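PDB 3ILX: first ORF in transposon ISC1904 from Sulfolobus solfataricus, which probably binds DNA and takes part in strand exchange as the resolvase-like serine recombinase of an IS607-type transposon, here represented by its resolvase-type domain. Local coordinates for residues F80-L83 and E84-K88; L53-L56 and R57-N61; E110-A113 and T114-S118. All coordinates share one frame; numbering follows the deposited sequence.

Contact 1 of 3, residues F80-L83 and E84-K88; sequences FEIL and EEVCK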
ATOM      1  N   PHE A  80      -1.537   2.640   4.795  1.00 27.27           N
ATOM      2  CA  PHE A  80      -1.514   3.324   6.093  1.00 27.61           C
ATOM      3  C   PHE A  80      -1.904   2.363   7.247  1.00 26.10           C
ATOM      4  O   PHE A  80      -1.300   2.384   8.313  1.00 26.72           O
ATOM      5  CB  PHE A  80      -2.363   4.609   6.078  1.00 27.82           C
ATOM      6  CG  PHE A  80      -2.187   5.467   7.315  1.00 28.73           C
ATOM      7  CD1 PHE A  80      -1.159   6.381   7.403  1.00 28.42           C
ATOM      8  CD2 PHE A  80      -3.066   5.349   8.383  1.00 32.13           C
ATOM      9  CE1 PHE A  80      -1.001   7.195   8.536  1.00 28.97           C
ATOM     10  CE2 PHE A  80      -2.922   6.161   9.556  1.00 32.37           C
ATOM     11  CZ  PHE A  80      -1.891   7.070   9.633  1.00 30.30           C
ATOM     12  N   GLU A  81      -2.854   1.479   6.996  1.00 26.14           N
ATOM     13  CA  GLU A  81      -3.331   0.530   8.006  1.00 26.78           C
ATOM     14  C   GLU A  81      -2.243  -0.457   8.373  1.00 26.67           C
ATOM     15  O   GLU A  81      -2.144  -0.836   9.519  1.00 26.36           O
ATOM     16  CB  GLU A  81      -4.556  -0.237   7.534  1.00 27.11           C
ATOM     17  CG  GLU A  81      -5.779   0.630   7.216  1.00 29.82           C
ATOM     18  CD  GLU A  81      -5.794   1.157   5.779  1.00 32.71           C
ATOM     19  OE1 GLU A  81      -4.742   1.207   5.066  1.00 30.99           O
ATOM     20  OE2 GLU A  81      -6.896   1.542   5.376  1.00 36.17           O
ATOM     21  N   ILE A  82      -1.427  -0.886   7.403  1.00 26.12           N
ATOM     22  CA  ILE A  82      -0.304  -1.765   7.733  1.00 25.14           C
ATOM     23  C   ILE A  82       0.642  -1.001   8.671  1.00 25.64           C
ATOM     24  O   ILE A  82       1.053  -1.521   9.699  1.00 24.60           O
ATOM     25  CB  ILE A  82       0.444  -2.277   6.460  1.00 25.12           C
ATOM     26  CG1 ILE A  82      -0.463  -3.222   5.677  1.00 23.82           C
ATOM     27  CG2 ILE A  82       1.794  -2.991   6.837  1.00 24.53           C
ATOM     28  CD1 ILE A  82      -0.018  -3.363   4.222  1.00 26.17           C
ATOM     29  N   LEU A  83       0.947   0.252   8.352  1.00 26.54           N
ATOM     30  CA  LEU A  83       1.845   1.005   9.238  1.00 27.66           C
ATOM     31  C   LEU A  83       1.331   1.100  10.662  1.00 28.09           C
ATOM     32  O   LEU A  83       2.115   1.042  11.609  1.00 28.20           O
ATOM     33  CB  LEU A  83       2.132   2.415   8.710  1.00 26.67           C
ATOM     34  CG  LEU A  83       2.825   2.432   7.356  1.00 29.48           C
ATOM     35  CD1 LEU A  83       2.951   3.891   6.923  1.00 30.42           C
ATOM     36  CD2 LEU A  83       4.228   1.769   7.418  1.00 33.54           C
ATOM     37  N   GLU A  84       0.018   1.284  10.810  1.00 28.42           N
ATOM     38  CA  GLU A  84      -0.578   1.403  12.129  1.00 28.86           C
ATOM     39  C   GLU A  84      -0.452   0.085  12.917  1.00 28.17           C
ATOM     40  O   GLU A  84      -0.253   0.070  14.132  1.00 26.73           O
ATOM     41  CB  GLU A  84      -2.054   1.746  11.991  1.00 29.48           C
ATOM     42  CG  GLU A  84      -2.371   3.141  11.452  1.00 32.71           C
ATOM     43  CD  GLU A  84      -3.885   3.394  11.441  1.00 37.37           C
ATOM     44  OE1 GLU A  84      -4.651   2.662  10.744  1.00 38.79           O
ATOM     45  OE2 GLU A  84      -4.316   4.307  12.153  1.00 38.30           O
ATOM     46  N   GLU A  85      -0.580  -1.030  12.207  1.00 27.54           N
ATOM     47  CA  GLU A  85      -0.445  -2.329  12.841  1.00 26.81           C
ATOM     48  C   GLU A  85       0.992  -2.475  13.320  1.00 26.41           C
ATOM     49  O   GLU A  85       1.236  -2.902  14.456  1.00 24.89           O
ATOM     50  CB  GLU A  85      -0.837  -3.447  11.878  1.00 27.53           C
ATOM     51  CG  GLU A  85      -2.332  -3.567  11.585  1.00 27.33           C
ATOM     52  CD  GLU A  85      -3.125  -4.010  12.780  1.00 29.19           C
ATOM     53  OE1 GLU A  85      -2.591  -4.742  13.640  1.00 29.69           O
ATOM     54  OE2 GLU A  85      -4.316  -3.651  12.862  1.00 29.63           O
ATOM     55  N   VAL A  86       1.932  -2.069  12.456  1.00 26.48           N
ATOM     56  CA  VAL A  86       3.353  -2.104  12.784  1.00 26.79           C
ATOM     57  C   VAL A  86       3.650  -1.267  14.020  1.00 27.80           C
ATOM     58  O   VAL A  86       4.316  -1.718  14.954  1.00 27.15           O
ATOM     59  CB  VAL A  86       4.208  -1.615  11.584  1.00 26.81           C
ATOM     60  CG1 VAL A  86       5.696  -1.517  11.985  1.00 25.44           C
ATOM     61  CG2 VAL A  86       4.045  -2.595  10.408  1.00 25.99           C
ATOM     62  N   CYS A  87       3.131  -0.041  14.030  1.00 29.01           N
ATOM     63  CA  CYS A  87       3.361   0.859  15.167  1.00 30.82           C
ATOM     64  C   CYS A  87       2.784   0.304  16.460  1.00 30.66           C
ATOM     65  O   CYS A  87       3.414   0.398  17.525  1.00 30.80           O
ATOM     66  CB  CYS A  87       2.769   2.225  14.860  1.00 30.71           C
ATOM     67  SG  CYS A  87       3.760   3.075  13.650  1.00 34.68           S
ATOM     68  N   LYS A  88       1.590  -0.282  16.368  1.00 30.75           N
ATOM     69  CA  LYS A  88       0.914  -0.829  17.542  1.00 31.14           C
ATOM     70  C   LYS A  88       1.802  -1.914  18.167  1.00 30.87           C
ATOM     71  O   LYS A  88       2.053  -1.909  19.368  1.00 31.82           O
ATOM     72  CB  LYS A  88      -0.482  -1.338  17.173  1.00 31.43           C
ATOM     73  CG  LYS A  88      -1.308  -1.890  18.349  1.00 35.13           C
ATOM     74  CD  LYS A  88      -2.794  -2.124  17.956  1.00 40.47           C
ATOM     75  CE  LYS A  88      -2.944  -3.227  16.900  1.00 43.85           C
ATOM     76  NZ  LYS A  88      -4.258  -3.195  16.156  1.00 47.28           N
TER
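The carboxylate of Glu84 lies against the Phe80 ring one helical turn earlier, Glu84 OE2 coming within 3.5 Å of Phe80 CE2. Ring and carboxylate planes stand 46° apart, and the two groups meet obliquely. Phe80 CG is anti to the backbone N (chi1 -170°) and swings the ring toward the C-terminal end of the helix, while the extended Glu84 chain runs back to meet it; Glu84 CG also lies against the ring, 3.6 Å from Phe80 CE2. A second pair, Ile82 and Val86, touches more loosely through their CG2 methyls, 4.2 Å apart. Val86 CG2 also rests against the backbone, 3.3 Å from Ile82 O.

Beneath the side chains run four successive i to i+4 hydrogen bonds of helix 80-89. Glu84 N to Phe80 O fixes the spacing of the ring-carboxylate pair, Val86 N to Ile82 O (2.9 Å) that of the aliphatic pair, and Glu85 N to Glu81 O and Cys87 N to Leu83 O alternate with them.

Farther out, Phe80, Leu83 and Cys87 pack on Ile94 of strand 93-96, and Leu83 also meets Phe52 of helix 50-60. On the flank turned to the second subunit, Val86 packs on Val86 of that subunit. The Glu85 chain, bent at chi2 (-68°), forms a salt bridge with Arg57 of the second subunit and also one with Lys88, whose NZ makes only weak hydrogen bonds to the carboxylate and lies 3.3 Å from Glu85 OE2.

The chemistry is thus divided round the helix: an apolar face joins it to the sheet and to helix 50-60, whereas Glu85, with a cationic partner in each subunit, would probably be stabilised as a carboxylate and adds a charged link to the dimer interface.

Contact 2 of 3, residues L53-L56 and R57-N61; sequences LKLL and RMILN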
ATOM      1  N   LEU A  53      11.965   5.013   4.760  1.00 25.56           N
ATOM      2  CA  LEU A  53      12.663   3.771   5.086  1.00 26.84           C
ATOM      3  C   LEU A  53      13.461   3.857   6.399  1.00 27.49           C
ATOM      4  O   LEU A  53      13.401   2.924   7.211  1.00 28.30           O
ATOM      5  CB  LEU A  53      13.564   3.329   3.932  1.00 25.36           C
ATOM      6  CG  LEU A  53      12.836   2.870   2.678  1.00 24.53           C
ATOM      7  CD1 LEU A  53      13.850   2.548   1.562  1.00 26.85           C
ATOM      8  CD2 LEU A  53      11.955   1.647   3.007  1.00 24.47           C
ATOM      9  N   LYS A  54      14.169   4.974   6.616  1.00 27.56           N
ATOM     10  CA  LYS A  54      14.835   5.222   7.909  1.00 28.03           C
ATOM     11  C   LYS A  54      13.794   5.145   9.037  1.00 28.04           C
ATOM     12  O   LYS A  54      13.963   4.416  10.030  1.00 28.57           O
ATOM     13  CB  LYS A  54      15.543   6.574   7.911  1.00 27.08           C
ATOM     14  CG  LYS A  54      16.162   6.965   9.260  1.00 28.94           C
ATOM     15  CD  LYS A  54      16.716   8.388   9.193  1.00 30.21           C
ATOM     16  CE  LYS A  54      17.003   8.974  10.588  1.00 31.96           C
ATOM     17  NZ  LYS A  54      18.162   8.266  11.188  1.00 31.52           N
ATOM     18  N   LEU A  55      12.696   5.861   8.848  1.00 27.76           N
ATOM     19  CA  LEU A  55      11.618   5.887   9.817  1.00 28.33           C
ATOM     20  C   LEU A  55      11.043   4.496  10.122  1.00 27.94           C
ATOM     21  O   LEU A  55      10.903   4.137  11.284  1.00 27.89           O
ATOM     22  CB  LEU A  55      10.502   6.836   9.352  1.00 26.81           C
ATOM     23  CG  LEU A  55       9.257   6.985  10.237  1.00 29.23           C
ATOM     24  CD1 LEU A  55       9.589   7.304  11.716  1.00 28.99           C
ATOM     25  CD2 LEU A  55       8.315   8.076   9.639  1.00 28.57           C
ATOM     26  N   LEU A  56      10.657   3.758   9.078  1.00 27.81           N
ATOM     27  CA  LEU A  56      10.087   2.415   9.231  1.00 26.40           C
ATOM     28  C   LEU A  56      11.042   1.477   9.989  1.00 27.29           C
ATOM     29  O   LEU A  56      10.613   0.691  10.848  1.00 27.21           O
ATOM     30  CB  LEU A  56       9.769   1.815   7.848  1.00 26.32           C
ATOM     31  CG  LEU A  56       9.312   0.362   7.750  1.00 23.37           C
ATOM     32  CD1 LEU A  56       8.070   0.205   8.587  1.00 28.66           C
ATOM     33  CD2 LEU A  56       9.002   0.001   6.286  1.00 24.35           C
ATOM     34  N   ARG A  57      12.326   1.529   9.642  1.00 26.93           N
ATOM     35  CA  ARG A  57      13.321   0.714  10.316  1.00 27.50           C
ATOM     36  C   ARG A  57      13.485   1.131  11.771  1.00 28.02           C
ATOM     37  O   ARG A  57      13.642   0.284  12.640  1.00 27.52           O
ATOM     38  CB  ARG A  57      14.657   0.752   9.570  1.00 27.08           C
ATOM     39  CG  ARG A  57      14.561   0.014   8.256  1.00 28.21           C
ATOM     40  CD  ARG A  57      15.650   0.398   7.268  1.00 29.49           C
ATOM     41  NE  ARG A  57      15.349  -0.237   5.986  1.00 28.88           N
ATOM     42  CZ  ARG A  57      15.919   0.065   4.825  1.00 28.66           C
ATOM     43  NH1 ARG A  57      16.830   1.028   4.750  1.00 29.58           N
ATOM     44  NH2 ARG A  57      15.571  -0.600   3.734  1.00 27.20           N
HETATM   45  N   MSE A  58      13.418   2.432  12.044  1.00 28.18           N
HETATM   46  CA  MSE A  58      13.518   2.874  13.424  1.00 29.18           C
HETATM   47  C   MSE A  58      12.342   2.365  14.267  1.00 29.17           C
HETATM   48  O   MSE A  58      12.539   1.962  15.403  1.00 29.22           O
HETATM   49  CB  MSE A  58      13.598   4.398  13.510  1.00 29.19           C
HETATM   50  CG  MSE A  58      14.947   4.958  13.119  1.00 29.73           C
HETATM   51 SE   MSE A  58      14.826   6.902  13.241  0.75 33.89          SE
HETATM   52  CE  MSE A  58      15.130   7.072  15.173  1.00 31.41           C
ATOM     53  N   ILE A  59      11.130   2.434  13.716  1.00 28.70           N
ATOM     54  CA  ILE A  59       9.936   1.953  14.432  1.00 28.00           C
ATOM     55  C   ILE A  59      10.107   0.472  14.749  1.00 27.71           C
ATOM     56  O   ILE A  59       9.921   0.039  15.889  1.00 27.68           O
ATOM     57  CB  ILE A  59       8.648   2.162  13.603  1.00 27.85           C
ATOM     58  CG1 ILE A  59       8.353   3.652  13.438  1.00 28.04           C
ATOM     59  CG2 ILE A  59       7.429   1.442  14.246  1.00 27.09           C
ATOM     60  CD1 ILE A  59       7.337   3.981  12.319  1.00 26.41           C
ATOM     61  N   LEU A  60      10.477  -0.291  13.720  1.00 26.92           N
ATOM     62  CA  LEU A  60      10.687  -1.728  13.805  1.00 26.20           C
ATOM     63  C   LEU A  60      11.810  -2.109  14.766  1.00 26.30           C
ATOM     64  O   LEU A  60      11.791  -3.213  15.331  1.00 25.39           O
ATOM     65  CB  LEU A  60      10.981  -2.304  12.417  1.00 25.95           C
ATOM     66  CG  LEU A  60       9.805  -2.421  11.438  1.00 26.19           C
ATOM     67  CD1 LEU A  60      10.301  -2.637   9.979  1.00 25.83           C
ATOM     68  CD2 LEU A  60       8.839  -3.528  11.877  1.00 27.74           C
ATOM     69  N   ASN A  61      12.777  -1.204  14.939  1.00 25.83           N
ATOM     70  CA  ASN A  61      13.859  -1.380  15.901  1.00 25.63           C
ATOM     71  C   ASN A  61      13.537  -0.794  17.289  1.00 25.73           C
ATOM     72  O   ASN A  61      14.423  -0.632  18.119  1.00 25.11           O
ATOM     73  CB  ASN A  61      15.172  -0.815  15.364  1.00 25.33           C
ATOM     74  CG  ASN A  61      16.411  -1.368  16.119  1.00 27.11           C
ATOM     75  OD1 ASN A  61      16.396  -2.482  16.659  1.00 26.87           O
ATOM     76  ND2 ASN A  61      17.471  -0.581  16.165  1.00 28.29           N
TER
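Leu53 CB sits over the centre of one face of the Arg57 guanidinium, 4.0 Å above its plane. The Arg57 chain, extended from CG to NE, runs back past the Leu53 carbonyl, with Arg57 CG 3.3 Å from Leu53 O, and lays its flat end on the leucine. Lys54 and Met58, a selenomethionine, lie side by side and point the same way; Lys54 CE is 4.0 Å from Met58 SE. Leu56 and Leu60 are also alongside each other, Leu56 CG 3.9 Å from Leu60 CD1, whereas Leu55 and Ile59 slant across one another and meet through their CD1 methyls at 4.1 Å. All four pairs are one helical turn apart in helix 50-60, and each is underlain by an i to i+4 backbone hydrogen bond, such as Arg57 N to Leu53 O.

Leu55 and Ile59 pack on Val67 of strand 64-69, and Ile59 and Leu60 on Val86 of helix 80-89. With Leu53 CB over its face, the guanidinium has an apolar bed on that side, an aliphatic contact that makes no demand on its N-H groups, and NH2 serves Glu85 of the second subunit.

Contact 3 of 3, residues E110-A113 and T114-S118; sequences EDLA and TILVS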
ATOM      1  N   GLU A 110      -0.718  12.920 -10.485  1.00 27.39           N
ATOM      2  CA  GLU A 110       0.565  12.297 -10.695  1.00 27.65           C
ATOM      3  C   GLU A 110       0.574  10.872 -10.154  1.00 26.49           C
ATOM      4  O   GLU A 110       1.102   9.960 -10.805  1.00 26.13           O
ATOM      5  CB  GLU A 110       1.632  13.120 -10.005  1.00 27.82           C
ATOM      6  CG  GLU A 110       3.008  12.570 -10.136  1.00 34.43           C
ATOM      7  CD  GLU A 110       3.989  13.265  -9.199  1.00 41.23           C
ATOM      8  OE1 GLU A 110       3.768  14.448  -8.818  1.00 44.36           O
ATOM      9  OE2 GLU A 110       4.975  12.610  -8.825  1.00 43.19           O
ATOM     10  N   ASP A 111       0.015  10.677  -8.961  1.00 25.34           N
ATOM     11  CA  ASP A 111      -0.055   9.333  -8.360  1.00 26.02           C
ATOM     12  C   ASP A 111      -0.969   8.403  -9.179  1.00 26.14           C
ATOM     13  O   ASP A 111      -0.617   7.241  -9.467  1.00 25.83           O
ATOM     14  CB  ASP A 111      -0.541   9.419  -6.909  1.00 26.07           C
ATOM     15  CG  ASP A 111       0.574   9.786  -5.926  1.00 28.08           C
ATOM     16  OD1 ASP A 111       1.778   9.912  -6.325  1.00 25.22           O
ATOM     17  OD2 ASP A 111       0.235   9.921  -4.719  1.00 28.77           O
ATOM     18  N   LEU A 112      -2.122   8.919  -9.591  1.00 26.40           N
ATOM     19  CA  LEU A 112      -2.991   8.139 -10.472  1.00 28.16           C
ATOM     20  C   LEU A 112      -2.295   7.761 -11.800  1.00 28.24           C
ATOM     21  O   LEU A 112      -2.387   6.616 -12.236  1.00 28.26           O
ATOM     22  CB  LEU A 112      -4.324   8.832 -10.710  1.00 28.79           C
ATOM     23  CG  LEU A 112      -5.419   7.955 -11.337  1.00 32.51           C
ATOM     24  CD1 LEU A 112      -5.571   6.578 -10.660  1.00 31.56           C
ATOM     25  CD2 LEU A 112      -6.722   8.730 -11.247  1.00 28.81           C
ATOM     26  N   ALA A 113      -1.580   8.698 -12.403  1.00 27.53           N
ATOM     27  CA  ALA A 113      -0.841   8.406 -13.644  1.00 27.58           C
ATOM     28  C   ALA A 113       0.210   7.295 -13.439  1.00 27.26           C
ATOM     29  O   ALA A 113       0.408   6.416 -14.302  1.00 28.19           O
ATOM     30  CB  ALA A 113      -0.166   9.694 -14.177  1.00 26.34           C
ATOM     31  N   THR A 114       0.912   7.344 -12.319  1.00 26.12           N
ATOM     32  CA  THR A 114       1.851   6.272 -11.975  1.00 25.26           C
ATOM     33  C   THR A 114       1.142   4.934 -11.841  1.00 25.01           C
ATOM     34  O   THR A 114       1.615   3.924 -12.375  1.00 24.04           O
ATOM     35  CB  THR A 114       2.596   6.621 -10.678  1.00 25.16           C
ATOM     36  OG1 THR A 114       3.260   7.871 -10.873  1.00 24.42           O
ATOM     37  CG2 THR A 114       3.613   5.556 -10.270  1.00 23.68           C
ATOM     38  N   ILE A 115       0.001   4.928 -11.124  1.00 25.14           N
ATOM     39  CA  ILE A 115      -0.798   3.730 -10.896  1.00 25.41           C
ATOM     40  C   ILE A 115      -1.337   3.186 -12.255  1.00 27.16           C
ATOM     41  O   ILE A 115      -1.253   1.981 -12.522  1.00 27.07           O
ATOM     42  CB  ILE A 115      -1.983   4.028  -9.913  1.00 25.18           C
ATOM     43  CG1 ILE A 115      -1.475   4.277  -8.477  1.00 24.51           C
ATOM     44  CG2 ILE A 115      -3.014   2.887  -9.898  1.00 26.02           C
ATOM     45  CD1 ILE A 115      -2.520   5.060  -7.605  1.00 24.66           C
ATOM     46  N   LEU A 116      -1.860   4.087 -13.096  1.00 27.38           N
ATOM     47  CA  LEU A 116      -2.415   3.729 -14.418  1.00 29.69           C
ATOM     48  C   LEU A 116      -1.366   3.101 -15.316  1.00 30.12           C
ATOM     49  O   LEU A 116      -1.634   2.082 -15.952  1.00 32.58           O
ATOM     50  CB  LEU A 116      -3.042   4.943 -15.121  1.00 28.62           C
ATOM     51  CG  LEU A 116      -4.355   5.389 -14.457  1.00 30.62           C
ATOM     52  CD1 LEU A 116      -4.776   6.738 -15.003  1.00 30.30           C
ATOM     53  CD2 LEU A 116      -5.456   4.368 -14.630  1.00 30.35           C
ATOM     54  N   VAL A 117      -0.168   3.664 -15.310  1.00 30.29           N
ATOM     55  CA  VAL A 117       0.981   3.086 -16.048  1.00 31.14           C
ATOM     56  C   VAL A 117       1.339   1.671 -15.580  1.00 30.82           C
ATOM     57  O   VAL A 117       1.641   0.775 -16.395  1.00 29.28           O
ATOM     58  CB  VAL A 117       2.222   4.001 -15.942  1.00 32.04           C
ATOM     59  CG1 VAL A 117       3.581   3.238 -16.275  1.00 33.35           C
ATOM     60  CG2 VAL A 117       2.036   5.285 -16.795  1.00 31.60           C
ATOM     61  N   SER A 118       1.304   1.474 -14.272  1.00 30.21           N
ATOM     62  CA  SER A 118       1.565   0.174 -13.713  1.00 30.76           C
ATOM     63  C   SER A 118       0.533  -0.864 -14.163  1.00 30.49           C
ATOM     64  O   SER A 118       0.929  -1.935 -14.621  1.00 30.68           O
ATOM     65  CB  SER A 118       1.629   0.213 -12.186  1.00 29.51           C
ATOM     66  OG  SER A 118       1.713  -1.122 -11.732  1.00 34.52           O
TER
HETATM   67  O   HOH W   1       3.467   9.089  -8.434  1.00 34.11           O
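Helix 105-125, the long helix that follows the parallel sheet of this resolvase-type domain, contains this contact, a run of i to i+4 pairs from Glu110 to Val117. Its apolar centre is Leu112 with Leu116, whose side chains meet at a slant, Leu112 CG 3.9 Å from Leu116 CD1. The two leucines reach each other by different first torsions: Leu112 CG is anti to the backbone N (chi1 -166°), which carries its end forward along the helix, while Leu116 CG is anti to the carbonyl carbon (chi1 -71°) and leans back over the preceding turn. Leu116 CG consequently also lies 3.2 Å from Leu112 O. The same carbonyl accepts the Leu116 N-H at 2.7 Å.

On another flank a water joins two polar side chains, donating to Asp111 OD1 at 2.8 Å and hydrogen-bonding to Thr114 OG1 at 2.7 Å. Thr114 OG1 is also 3.0 Å from Glu110 O, the carbonyl that accepts the Thr114 N-H. The buried Asp111 carboxylate has several partners: besides the water, OD1 is hydrogen-bonded to Ser43, and OD2 forms a salt bridge with Arg77, and together these bonds fix the position of the group. Between these flanks Ile115 folds back over the backbone, with Ile115 CG1 3.2 Å from Asp111 O.

The leucine side faces helix 131-142: Leu112 packs on Leu141, and Leu116 on Val134, Ala138 and Leu141. Ile115 instead meets the loop residues Leu45 and Phe78. The second subunit joins both sides, its Leu112 against Leu116 and its Phe119 against Asp111 and Ile115, so the helix lies between its own C-terminal helix, the loops that carry Ser43 and Arg77, and the partner chain.

From the N terminus the chain passes contact 2 in helix 50-60, contact 1 in helix 80-89 and contact 3 in helix 105-125. Each spans about two and a half turns of one helix, contact 2 running just past its end, and closes no long loop; the three follow in series, none enclosing or crossing another. Contacts 2 and 1 nevertheless touch in space: Val86 CG1 is 3.7 Å from Leu60 CD2, so the two helices that cover strands of the parallel sheet pack on each other. Contact 3 stands apart, its centre about 24 Å from that of contact 1 and 27 Å from that of contact 2. All three touch the second subunit, so the dimer interface draws on both regions.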